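Local coordinates for protein BlEst2 (Bacillus licheniformis, PDB 6WPX) that probably hydrolyses ester bonds as a lipase or esterase of the alpha/beta-hydrolase kind, its C-terminal domain having autoinhibitory effects, at residues A[311-322]-A[375-386]; A[211-219]-A[340-348]. All blocks are in the same frame, centred on the assembly; numbering follows the deposited sequence.

Interaction 1: residues A[311-322]-A[375-386]; sequences VKEITVHWLSNH and QKEAFLFIVTFD
Trp318 and Phe379, set diagonally across the antiparallel strands 313-320 and 377-386, form an offset stack with ring centroids 4.2 Å apart and planes at 15°. Trp318 CH2 lies over the middle of the phenyl ring, and the packing is tight where Trp318 CZ2 comes 3.2 Å from Phe379 CG. Trp318 CE3 and CZ3 meet CB of Phe381, the residue directly across, completing an aromatic cluster. With CG opposite the backbone N (chi1 -174°), the indole is carried across to the partner strand. Its NE1 gives a nearly straight bond (170°) of 3.2 Å to Glu377 OE1; OE1 lies in the indole plane, and the N-H arrives syn but tilted out of the carboxylate plane. Ser320 OG donates to the anti lone pair of Glu377 OE1 at 2.7 Å, while OE2 is held by Ser371 and Asn297, so the buried carboxylate is gripped through both oxygens. An alanine in place of Trp318 would probably deprive Phe379 of its stacking partner and Glu377 of its indole donor. Near the strand end, His322 NE2 donates to Gln375 O at 2.9 Å from above the carbonyl plane. At the other extreme, Lys312 and Glu313 both face Asp386 in a classic beta bulge; Lys312 N binds Asp386 O at 2.8 Å, and the lysine and aspartate side chains lie alongside. Strand 353-360 continues the sheet beyond 313-320. Strand 365-372 of another sheet packs through Ile369 on the sheet face carrying Val316, Trp318 and Phe381, while helices 163-169 and 218-224 meet the face bearing Leu319.

Interaction 2: residues A[211-219]-A[340-348]; sequences GGFGSALFF and FSIAKTADV
Gly214 and Ser341, and then Ala216 and Lys344, bring their CA atoms to 5.3 Å, so that the turns of 211-219 lie over the side of strand 341-344 from which Ser341 and Ala343 project, without any hydrogen bond between them. Ser341 sets its OG over one face of the Phe213 ring, 3.3 Å from Phe213 CZ. The phenyl reaches that place because its CG stands opposite the backbone N (chi1 -176°). Further along, Ala343 CB touches two backbone oxygens, Ser215 O at 3.6 Å and Gly214 O at 3.7 Å. Ala216 CA makes a CA-H...O contact of 3.5 Å with Lys344 O, and its methyl also rests on that carbonyl. Ala346 CB lies 3.8 Å from Ala216 O and, more loosely, against Leu217 CD2, which also approaches Asp347 OD1. The loop is shaped by its own bonds: a type II turn from Gly212 to Ser215 is followed by a type I turn from Ser215 to Phe218. Gly212 O accepts from both Ser215 N and Ser215 OG, the hydroxyl at 2.7 Å on a lone pair, and Leu217 occupies the N-cap position of helix 218-224. Strand 341-344, outermost in its sheet, is bonded along its backbone to strand 353-360, and Phe255 packs on both Leu217 and Ala346. The chemistry is thus one of methyl groups, carbonyl oxygens and one ring face, with small residues allowing a close approach. Association here probably rests on fit and weak CH...O attraction, and separating the two segments would break no hydrogen bond between them.

How the interactions relate
From the N terminus, segment 211-219 comes first, between strands 201-205 and 245-246 of the mixed sheet of the alpha/beta domain. The chain then enters the later antiparallel sheets, passing 311-322, then 340-348, and finally 375-386. Interaction 2 closes a loop of 120 residues and interaction 1 one of 52; because their segments alternate, the loops cross rather than nest. Interaction 1 joins inner strands of a five-stranded sheet, whereas interaction 2 sets a loop of the alpha/beta domain against the outermost strand of that sheet. Phe219 connects them directly, its ring packing on His317, Leu319 and Ile382, while Phe340 leans on Val316.

Interaction 1: residues A[311-322]-A[375-386]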
loop_
_atom_site.group_PDB
_atom_site.type_symbol
_atom_site.label_atom_id
_atom_site.label_comp_id
_atom_site.label_asym_id
_atom_site.label_seq_id
_atom_site.Cartn_x
_atom_site.Cartn_y
_atom_site.Cartn_z
ATOM N N VAL A 311 -14.347 -19.528 -12.870
ATOM C CA VAL A 311 -13.937 -18.586 -11.820
ATOM C C VAL A 311 -14.476 -19.102 -10.490
ATOM O O VAL A 311 -15.672 -19.378 -10.370
ATOM C CB VAL A 311 -14.353 -17.112 -12.133
ATOM C CG1 VAL A 311 -14.020 -16.174 -10.971
ATOM C CG2 VAL A 311 -13.681 -16.617 -13.396
ATOM N N LYS A 312 -13.594 -19.216 -9.492
ATOM C CA LYS A 312 -13.944 -19.702 -8.163
ATOM C C LYS A 312 -14.651 -18.615 -7.358
ATOM O O LYS A 312 -15.572 -18.906 -6.588
ATOM C CB LYS A 312 -12.682 -20.196 -7.442
ATOM C CG LYS A 312 -12.943 -21.064 -6.212
ATOM C CD LYS A 312 -13.500 -22.450 -6.555
ATOM C CE LYS A 312 -13.524 -23.353 -5.348
ATOM N NZ LYS A 312 -12.171 -23.878 -5.023
ATOM N N GLU A 313 -14.229 -17.356 -7.560
ATOM C CA GLU A 313 -14.760 -16.208 -6.850
ATOM C C GLU A 313 -14.381 -14.924 -7.533
ATOM O O GLU A 313 -13.292 -14.793 -8.084
ATOM C CB GLU A 313 -14.193 -16.162 -5.409
ATOM C CG GLU A 313 -14.905 -15.174 -4.494
ATOM C CD GLU A 313 -14.404 -15.072 -3.066
ATOM O OE1 GLU A 313 -13.185 -15.232 -2.837
ATOM O OE2 GLU A 313 -15.232 -14.775 -2.177
ATOM N N ILE A 314 -15.265 -13.945 -7.424
ATOM C CA ILE A 314 -15.006 -12.573 -7.802
ATOM C C ILE A 314 -15.310 -11.738 -6.563
ATOM O O ILE A 314 -16.225 -12.063 -5.811
ATOM C CB ILE A 314 -15.771 -12.048 -9.073
ATOM C CG1 ILE A 314 -17.305 -12.217 -8.958
ATOM C CG2 ILE A 314 -15.224 -12.673 -10.377
ATOM C CD1 ILE A 314 -18.145 -11.410 -9.980
ATOM N N THR A 315 -14.530 -10.680 -6.352
ATOM C CA THR A 315 -14.827 -9.655 -5.353
ATOM C C THR A 315 -15.079 -8.448 -6.231
ATOM O O THR A 315 -14.403 -8.279 -7.253
ATOM C CB THR A 315 -13.808 -9.513 -4.222
ATOM O OG1 THR A 315 -12.646 -8.806 -4.667
ATOM C CG2 THR A 315 -13.442 -10.862 -3.547
ATOM N N VAL A 316 -16.115 -7.689 -5.906
ATOM C CA VAL A 316 -16.604 -6.579 -6.726
ATOM C C VAL A 316 -16.669 -5.355 -5.838
ATOM O O VAL A 316 -17.296 -5.384 -4.785
ATOM C CB VAL A 316 -17.985 -6.937 -7.355
ATOM C CG1 VAL A 316 -18.475 -5.848 -8.308
ATOM C CG2 VAL A 316 -17.944 -8.281 -8.070
ATOM N N HIS A 317 -15.968 -4.302 -6.240
ATOM C CA HIS A 317 -15.855 -3.096 -5.443
ATOM C C HIS A 317 -16.177 -1.855 -6.223
ATOM O O HIS A 317 -15.613 -1.644 -7.296
ATOM C CB HIS A 317 -14.423 -2.969 -4.872
ATOM C CG HIS A 317 -13.933 -4.236 -4.279
ATOM N ND1 HIS A 317 -14.167 -4.544 -2.953
ATOM C CD2 HIS A 317 -13.289 -5.269 -4.862
ATOM C CE1 HIS A 317 -13.673 -5.755 -2.774
ATOM N NE2 HIS A 317 -13.129 -6.227 -3.889
ATOM N N TRP A 318 -17.026 -1.001 -5.650
ATOM C CA TRP A 318 -17.305 0.300 -6.241
ATOM C C TRP A 318 -16.819 1.333 -5.218
ATOM O O TRP A 318 -17.460 1.542 -4.191
ATOM C CB TRP A 318 -18.793 0.475 -6.581
ATOM C CG TRP A 318 -19.095 1.756 -7.313
ATOM C CD1 TRP A 318 -19.330 2.983 -6.762
ATOM C CD2 TRP A 318 -19.189 1.928 -8.737
ATOM N NE1 TRP A 318 -19.580 3.909 -7.753
ATOM C CE2 TRP A 318 -19.478 3.291 -8.977
ATOM C CE3 TRP A 318 -19.008 1.067 -9.841
ATOM C CZ2 TRP A 318 -19.662 3.800 -10.270
ATOM C CZ3 TRP A 318 -19.148 1.585 -11.126
ATOM C CH2 TRP A 318 -19.505 2.929 -11.329
ATOM N N LEU A 319 -15.652 1.928 -5.470
ATOM C CA LEU A 319 -15.092 2.969 -4.589
ATOM C C LEU A 319 -15.646 4.282 -5.034
ATOM O O LEU A 319 -15.712 4.536 -6.230
ATOM C CB LEU A 319 -13.559 3.015 -4.644
ATOM C CG LEU A 319 -12.799 1.852 -3.988
ATOM C CD1 LEU A 319 -12.741 0.630 -4.923
ATOM C CD2 LEU A 319 -11.413 2.299 -3.609
ATOM N N SER A 320 -16.087 5.105 -4.076
ATOM C CA SER A 320 -16.702 6.404 -4.350
ATOM C C SER A 320 -16.310 7.421 -3.272
ATOM O O SER A 320 -15.845 7.037 -2.204
ATOM C CB SER A 320 -18.223 6.259 -4.370
ATOM O OG SER A 320 -18.871 7.503 -4.619
ATOM N N ASN A 321 -16.516 8.707 -3.547
ATOM C CA ASN A 321 -16.261 9.751 -2.565
ATOM C C ASN A 321 -17.470 9.881 -1.623
ATOM O O ASN A 321 -17.387 10.581 -0.613
ATOM C CB ASN A 321 -15.920 11.085 -3.239
ATOM C CG ASN A 321 -16.957 11.556 -4.204
ATOM O OD1 ASN A 321 -17.235 10.908 -5.211
ATOM N ND2 ASN A 321 -17.475 12.748 -3.963
ATOM N N HIS A 322 -18.575 9.188 -1.913
ATOM C CA HIS A 322 -19.705 9.240 -0.992
ATOM C C HIS A 322 -20.330 7.853 -0.828
ATOM O O HIS A 322 -20.060 6.929 -1.603
ATOM C CB HIS A 322 -20.719 10.365 -1.303
ATOM C CG HIS A 322 -21.430 10.256 -2.605
ATOM N ND1 HIS A 322 -22.475 9.367 -2.780
ATOM C CD2 HIS A 322 -21.309 11.012 -3.719
ATOM C CE1 HIS A 322 -22.914 9.568 -4.011
ATOM N NE2 HIS A 322 -22.246 10.545 -4.614
ATOM N N GLN A 375 -26.107 12.722 -6.048
ATOM C CA GLN A 375 -24.973 13.654 -5.905
ATOM C C GLN A 375 -23.824 13.103 -6.757
ATOM O O GLN A 375 -23.644 11.907 -6.774
ATOM C CB GLN A 375 -24.591 13.682 -4.432
ATOM C CG GLN A 375 -23.256 14.346 -4.129
ATOM C CD GLN A 375 -23.146 14.640 -2.651
ATOM O OE1 GLN A 375 -23.792 15.560 -2.143
ATOM N NE2 GLN A 375 -22.324 13.867 -1.953
ATOM N N LYS A 376 -23.100 13.998 -7.406
ATOM C CA LYS A 376 -21.949 13.750 -8.301
ATOM C C LYS A 376 -20.910 12.862 -7.603
ATOM O O LYS A 376 -20.637 13.066 -6.413
ATOM C CB LYS A 376 -21.386 15.116 -8.698
ATOM C CG LYS A 376 -20.300 15.128 -9.753
ATOM C CD LYS A 376 -19.770 16.513 -10.005
ATOM C CE LYS A 376 -20.866 17.560 -10.018
ATOM N NZ LYS A 376 -20.359 18.938 -9.820
ATOM N N GLU A 377 -20.391 11.869 -8.323
ATOM C CA GLU A 377 -19.371 10.996 -7.709
ATOM C C GLU A 377 -18.213 10.732 -8.666
ATOM O O GLU A 377 -18.411 10.793 -9.844
ATOM C CB GLU A 377 -19.962 9.655 -7.263
ATOM C CG GLU A 377 -20.215 8.709 -8.417
ATOM C CD GLU A 377 -20.499 7.269 -8.054
ATOM O OE1 GLU A 377 -20.230 6.895 -6.927
ATOM O OE2 GLU A 377 -20.958 6.542 -8.918
ATOM N N ALA A 378 -17.019 10.635 -8.102
ATOM C CA ALA A 378 -15.872 10.072 -8.832
ATOM C C ALA A 378 -15.822 8.613 -8.355
ATOM O O ALA A 378 -16.101 8.363 -7.192
ATOM C CB ALA A 378 -14.584 10.787 -8.566
ATOM N N PHE A 379 -15.542 7.691 -9.259
ATOM C CA PHE A 379 -15.524 6.295 -8.868
ATOM C C PHE A 379 -14.306 5.543 -9.343
ATOM O O PHE A 379 -13.605 5.964 -10.260
ATOM C CB PHE A 379 -16.812 5.584 -9.356
ATOM C CG PHE A 379 -16.845 5.283 -10.847
ATOM C CD1 PHE A 379 -16.296 4.104 -11.351
ATOM C CD2 PHE A 379 -17.403 6.183 -11.740
ATOM C CE1 PHE A 379 -16.313 3.833 -12.713
ATOM C CE2 PHE A 379 -17.434 5.904 -13.105
ATOM C CZ PHE A 379 -16.880 4.736 -13.583
ATOM N N LEU A 380 -14.085 4.400 -8.722
ATOM C CA LEU A 380 -13.058 3.443 -9.083
ATOM C C LEU A 380 -13.733 2.106 -8.888
ATOM O O LEU A 380 -14.162 1.786 -7.790
ATOM C CB LEU A 380 -11.805 3.590 -8.201
ATOM C CG LEU A 380 -10.588 2.718 -8.563
ATOM C CD1 LEU A 380 -10.149 2.940 -10.020
ATOM C CD2 LEU A 380 -9.431 3.000 -7.626
ATOM N N PHE A 381 -13.909 1.379 -9.986
ATOM C CA PHE A 381 -14.587 0.086 -10.041
ATOM C C PHE A 381 -13.547 -0.983 -10.188
ATOM O O PHE A 381 -12.760 -0.945 -11.130
ATOM C CB PHE A 381 -15.579 0.058 -11.234
ATOM C CG PHE A 381 -16.158 -1.313 -11.503
ATOM C CD1 PHE A 381 -16.722 -2.068 -10.473
ATOM C CD2 PHE A 381 -16.127 -1.858 -12.780
ATOM C CE1 PHE A 381 -17.236 -3.342 -10.716
ATOM C CE2 PHE A 381 -16.666 -3.127 -13.034
ATOM C CZ PHE A 381 -17.231 -3.857 -12.000
ATOM N N ILE A 382 -13.527 -1.946 -9.246
ATOM C CA ILE A 382 -12.507 -2.993 -9.258
ATOM C C ILE A 382 -13.140 -4.340 -9.039
ATOM O O ILE A 382 -13.946 -4.523 -8.123
ATOM C CB ILE A 382 -11.375 -2.727 -8.204
ATOM C CG1 ILE A 382 -10.677 -1.382 -8.440
ATOM C CG2 ILE A 382 -10.340 -3.875 -8.116
ATOM C CD1 ILE A 382 -9.979 -0.845 -7.216
ATOM N N VAL A 383 -12.724 -5.290 -9.853
ATOM C CA VAL A 383 -13.126 -6.687 -9.730
ATOM C C VAL A 383 -11.855 -7.497 -9.509
ATOM O O VAL A 383 -10.895 -7.332 -10.259
ATOM C CB VAL A 383 -13.925 -7.216 -10.957
ATOM C CG1 VAL A 383 -14.338 -8.682 -10.763
ATOM C CG2 VAL A 383 -15.157 -6.363 -11.215
ATOM N N THR A 384 -11.844 -8.378 -8.508
ATOM C CA THR A 384 -10.709 -9.290 -8.363
ATOM C C THR A 384 -11.247 -10.661 -8.733
ATOM O O THR A 384 -12.440 -10.905 -8.572
ATOM C CB THR A 384 -10.036 -9.257 -6.972
ATOM O OG1 THR A 384 -10.835 -10.024 -6.080
ATOM C CG2 THR A 384 -9.805 -7.832 -6.446
ATOM N N PHE A 385 -10.391 -11.532 -9.252
ATOM C CA PHE A 385 -10.782 -12.865 -9.686
ATOM C C PHE A 385 -9.927 -13.919 -9.046
ATOM O O PHE A 385 -8.688 -13.811 -9.026
ATOM C CB PHE A 385 -10.623 -13.022 -11.212
ATOM C CG PHE A 385 -11.374 -12.024 -12.068
ATOM C CD1 PHE A 385 -10.885 -10.729 -12.251
ATOM C CD2 PHE A 385 -12.546 -12.392 -12.726
ATOM C CE1 PHE A 385 -11.579 -9.809 -13.030
ATOM C CE2 PHE A 385 -13.244 -11.463 -13.516
ATOM C CZ PHE A 385 -12.744 -10.185 -13.671
ATOM N N ASP A 386 -10.599 -14.957 -8.552
ATOM C CA ASP A 386 -9.927 -16.147 -8.047
ATOM C C ASP A 386 -10.185 -17.144 -9.212
ATOM O O ASP A 386 -11.268 -17.715 -9.332
ATOM C CB ASP A 386 -10.526 -16.631 -6.716
ATOM C CG ASP A 386 -9.834 -17.879 -6.172
ATOM O OD1 ASP A 386 -8.965 -18.436 -6.880
ATOM O OD2 ASP A 386 -10.118 -18.258 -5.022
HETATM O O HOH W 1 -11.441 -12.851 -5.959
#

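Interaction 2: residues A[211-219]-A[340-348]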
loop_
_atom_site.group_PDB
_atom_site.type_symbol
_atom_site.label_atom_id
_atom_site.label_comp_id
_atom_site.label_asym_id
_atom_site.label_seq_id
_atom_site.Cartn_x
_atom_site.Cartn_y
_atom_site.Cartn_z
ATOM N N GLY A 211 -9.109 -7.163 6.589
ATOM C CA GLY A 211 -10.350 -6.721 7.201
ATOM C C GLY A 211 -11.453 -7.719 6.923
ATOM O O GLY A 211 -11.464 -8.354 5.861
ATOM N N GLY A 212 -12.361 -7.880 7.884
ATOM C CA GLY A 212 -13.516 -8.753 7.710
ATOM C C GLY A 212 -14.496 -8.135 6.727
ATOM O O GLY A 212 -14.507 -6.909 6.553
ATOM N N PHE A 213 -15.320 -8.958 6.061
ATOM C CA PHE A 213 -16.330 -8.431 5.140
ATOM C C PHE A 213 -17.200 -7.402 5.885
ATOM O O PHE A 213 -17.708 -7.680 6.966
ATOM C CB PHE A 213 -17.187 -9.555 4.516
ATOM C CG PHE A 213 -18.174 -9.056 3.480
ATOM C CD1 PHE A 213 -17.733 -8.555 2.255
ATOM C CD2 PHE A 213 -19.544 -9.070 3.733
ATOM C CE1 PHE A 213 -18.645 -8.054 1.313
ATOM C CE2 PHE A 213 -20.466 -8.589 2.773
ATOM C CZ PHE A 213 -20.013 -8.093 1.569
ATOM N N GLY A 214 -17.255 -6.193 5.342
ATOM C CA GLY A 214 -17.985 -5.070 5.918
ATOM C C GLY A 214 -17.105 -4.050 6.608
ATOM O O GLY A 214 -17.597 -2.985 6.961
ATOM N N SER A 215 -15.810 -4.370 6.834
ATOM C CA SER A 215 -14.871 -3.476 7.534
ATOM C C SER A 215 -13.924 -2.726 6.594
ATOM O O SER A 215 -13.777 -3.113 5.436
ATOM C CB SER A 215 -14.099 -4.236 8.613
ATOM O OG SER A 215 -13.155 -5.137 8.054
ATOM N N ALA A 216 -13.264 -1.675 7.106
ATOM C CA ALA A 216 -12.365 -0.780 6.367
ATOM C C ALA A 216 -11.153 -1.430 5.675
ATOM O O ALA A 216 -10.556 -0.779 4.820
ATOM C CB ALA A 216 -11.881 0.340 7.273
ATOM N N LEU A 217 -10.748 -2.645 6.048
ATOM C CA LEU A 217 -9.571 -3.242 5.371
ATOM C C LEU A 217 -9.941 -4.473 4.543
ATOM O O LEU A 217 -9.061 -5.242 4.147
ATOM C CB LEU A 217 -8.439 -3.551 6.384
ATOM C CG LEU A 217 -7.783 -2.345 7.094
ATOM C CD1 LEU A 217 -7.002 -2.809 8.345
ATOM C CD2 LEU A 217 -6.842 -1.598 6.158
ATOM N N PHE A 218 -11.230 -4.649 4.268
ATOM C CA PHE A 218 -11.685 -5.752 3.396
ATOM C C PHE A 218 -11.201 -5.482 1.961
ATOM O O PHE A 218 -10.486 -6.302 1.435
ATOM C CB PHE A 218 -13.199 -5.938 3.403
ATOM C CG PHE A 218 -13.610 -7.110 2.557
ATOM C CD1 PHE A 218 -13.275 -8.399 2.928
ATOM C CD2 PHE A 218 -14.265 -6.933 1.353
ATOM C CE1 PHE A 218 -13.634 -9.480 2.144
ATOM C CE2 PHE A 218 -14.637 -8.013 0.575
ATOM C CZ PHE A 218 -14.310 -9.280 0.968
ATOM N N PHE A 219 -11.598 -4.351 1.378
ATOM C CA PHE A 219 -11.171 -3.991 0.004
ATOM C C PHE A 219 -9.646 -4.054 -0.118
ATOM O O PHE A 219 -9.191 -4.749 -0.967
ATOM C CB PHE A 219 -11.670 -2.632 -0.481
ATOM C CG PHE A 219 -10.858 -2.128 -1.647
ATOM C CD1 PHE A 219 -10.944 -2.736 -2.884
ATOM C CD2 PHE A 219 -9.958 -1.088 -1.492
ATOM C CE1 PHE A 219 -10.165 -2.300 -3.939
ATOM C CE2 PHE A 219 -9.193 -0.648 -2.558
ATOM C CZ PHE A 219 -9.293 -1.260 -3.779
ATOM N N PHE A 340 -24.521 -5.711 -1.224
ATOM C CA PHE A 340 -23.227 -5.060 -1.099
ATOM C C PHE A 340 -23.081 -4.500 0.293
ATOM O O PHE A 340 -24.032 -3.921 0.836
ATOM C CB PHE A 340 -23.093 -3.916 -2.121
ATOM C CG PHE A 340 -22.641 -4.332 -3.498
ATOM C CD1 PHE A 340 -23.558 -4.776 -4.444
ATOM C CD2 PHE A 340 -21.302 -4.232 -3.867
ATOM C CE1 PHE A 340 -23.141 -5.139 -5.727
ATOM C CE2 PHE A 340 -20.878 -4.601 -5.152
ATOM C CZ PHE A 340 -21.798 -5.058 -6.070
ATOM N N SER A 341 -21.897 -4.632 0.856
ATOM C CA SER A 341 -21.613 -4.038 2.146
ATOM C C SER A 341 -21.018 -2.663 1.839
ATOM O O SER A 341 -20.533 -2.441 0.724
ATOM C CB SER A 341 -20.591 -4.882 2.893
ATOM O OG SER A 341 -19.376 -4.922 2.157
ATOM N N ILE A 342 -21.056 -1.752 2.801
ATOM C CA ILE A 342 -20.457 -0.430 2.675
ATOM C C ILE A 342 -19.388 -0.297 3.773
ATOM O O ILE A 342 -19.562 -0.809 4.882
ATOM C CB ILE A 342 -21.527 0.713 2.674
ATOM C CG1 ILE A 342 -20.916 2.121 2.494
ATOM C CG2 ILE A 342 -22.422 0.663 3.917
ATOM C CD1 ILE A 342 -20.349 2.484 1.143
ATOM N N ALA A 343 -18.254 0.306 3.430
ATOM C CA ALA A 343 -17.185 0.534 4.391
ATOM C C ALA A 343 -16.424 1.780 3.987
ATOM O O ALA A 343 -16.480 2.193 2.821
ATOM C CB ALA A 343 -16.254 -0.667 4.461
ATOM N N LYS A 344 -15.741 2.408 4.951
ATOM C CA LYS A 344 -14.906 3.551 4.627
ATOM C C LYS A 344 -13.645 2.952 3.981
ATOM O O LYS A 344 -13.308 1.801 4.251
ATOM C CB LYS A 344 -14.489 4.294 5.909
ATOM C CG LYS A 344 -15.589 5.091 6.579
ATOM C CD LYS A 344 -15.003 5.884 7.729
ATOM C CE LYS A 344 -16.048 6.671 8.470
ATOM N NZ LYS A 344 -15.444 7.469 9.571
ATOM N N THR A 345 -12.949 3.709 3.141
ATOM C CA THR A 345 -11.674 3.216 2.622
ATOM C C THR A 345 -10.613 3.646 3.632
ATOM O O THR A 345 -10.912 4.443 4.521
ATOM C CB THR A 345 -11.425 3.645 1.178
ATOM O OG1 THR A 345 -11.782 5.005 1.051
ATOM C CG2 THR A 345 -12.217 2.825 0.191
ATOM N N ALA A 346 -9.409 3.130 3.526
ATOM C CA ALA A 346 -8.423 3.460 4.570
ATOM C C ALA A 346 -7.077 3.803 3.942
ATOM O O ALA A 346 -6.948 3.667 2.742
ATOM C CB ALA A 346 -8.308 2.269 5.461
ATOM N N ASP A 347 -6.125 4.218 4.775
ATOM C CA ASP A 347 -4.730 4.530 4.360
ATOM C C ASP A 347 -4.721 5.424 3.111
ATOM O O ASP A 347 -5.274 6.513 3.137
ATOM C CB ASP A 347 -3.817 3.285 4.335
ATOM C CG ASP A 347 -4.178 2.069 3.456
ATOM O OD1 ASP A 347 -4.948 1.215 3.911
ATOM O OD2 ASP A 347 -3.667 1.987 2.324
ATOM N N VAL A 348 -4.044 4.951 2.081
ATOM C CA VAL A 348 -3.902 5.585 0.752
ATOM C C VAL A 348 -5.256 6.084 0.252
ATOM O O VAL A 348 -5.254 7.130 -0.345
ATOM C CB VAL A 348 -3.239 4.574 -0.185
ATOM C CG1 VAL A 348 -3.458 4.905 -1.637
ATOM C CG2 VAL A 348 -1.771 4.455 0.151
#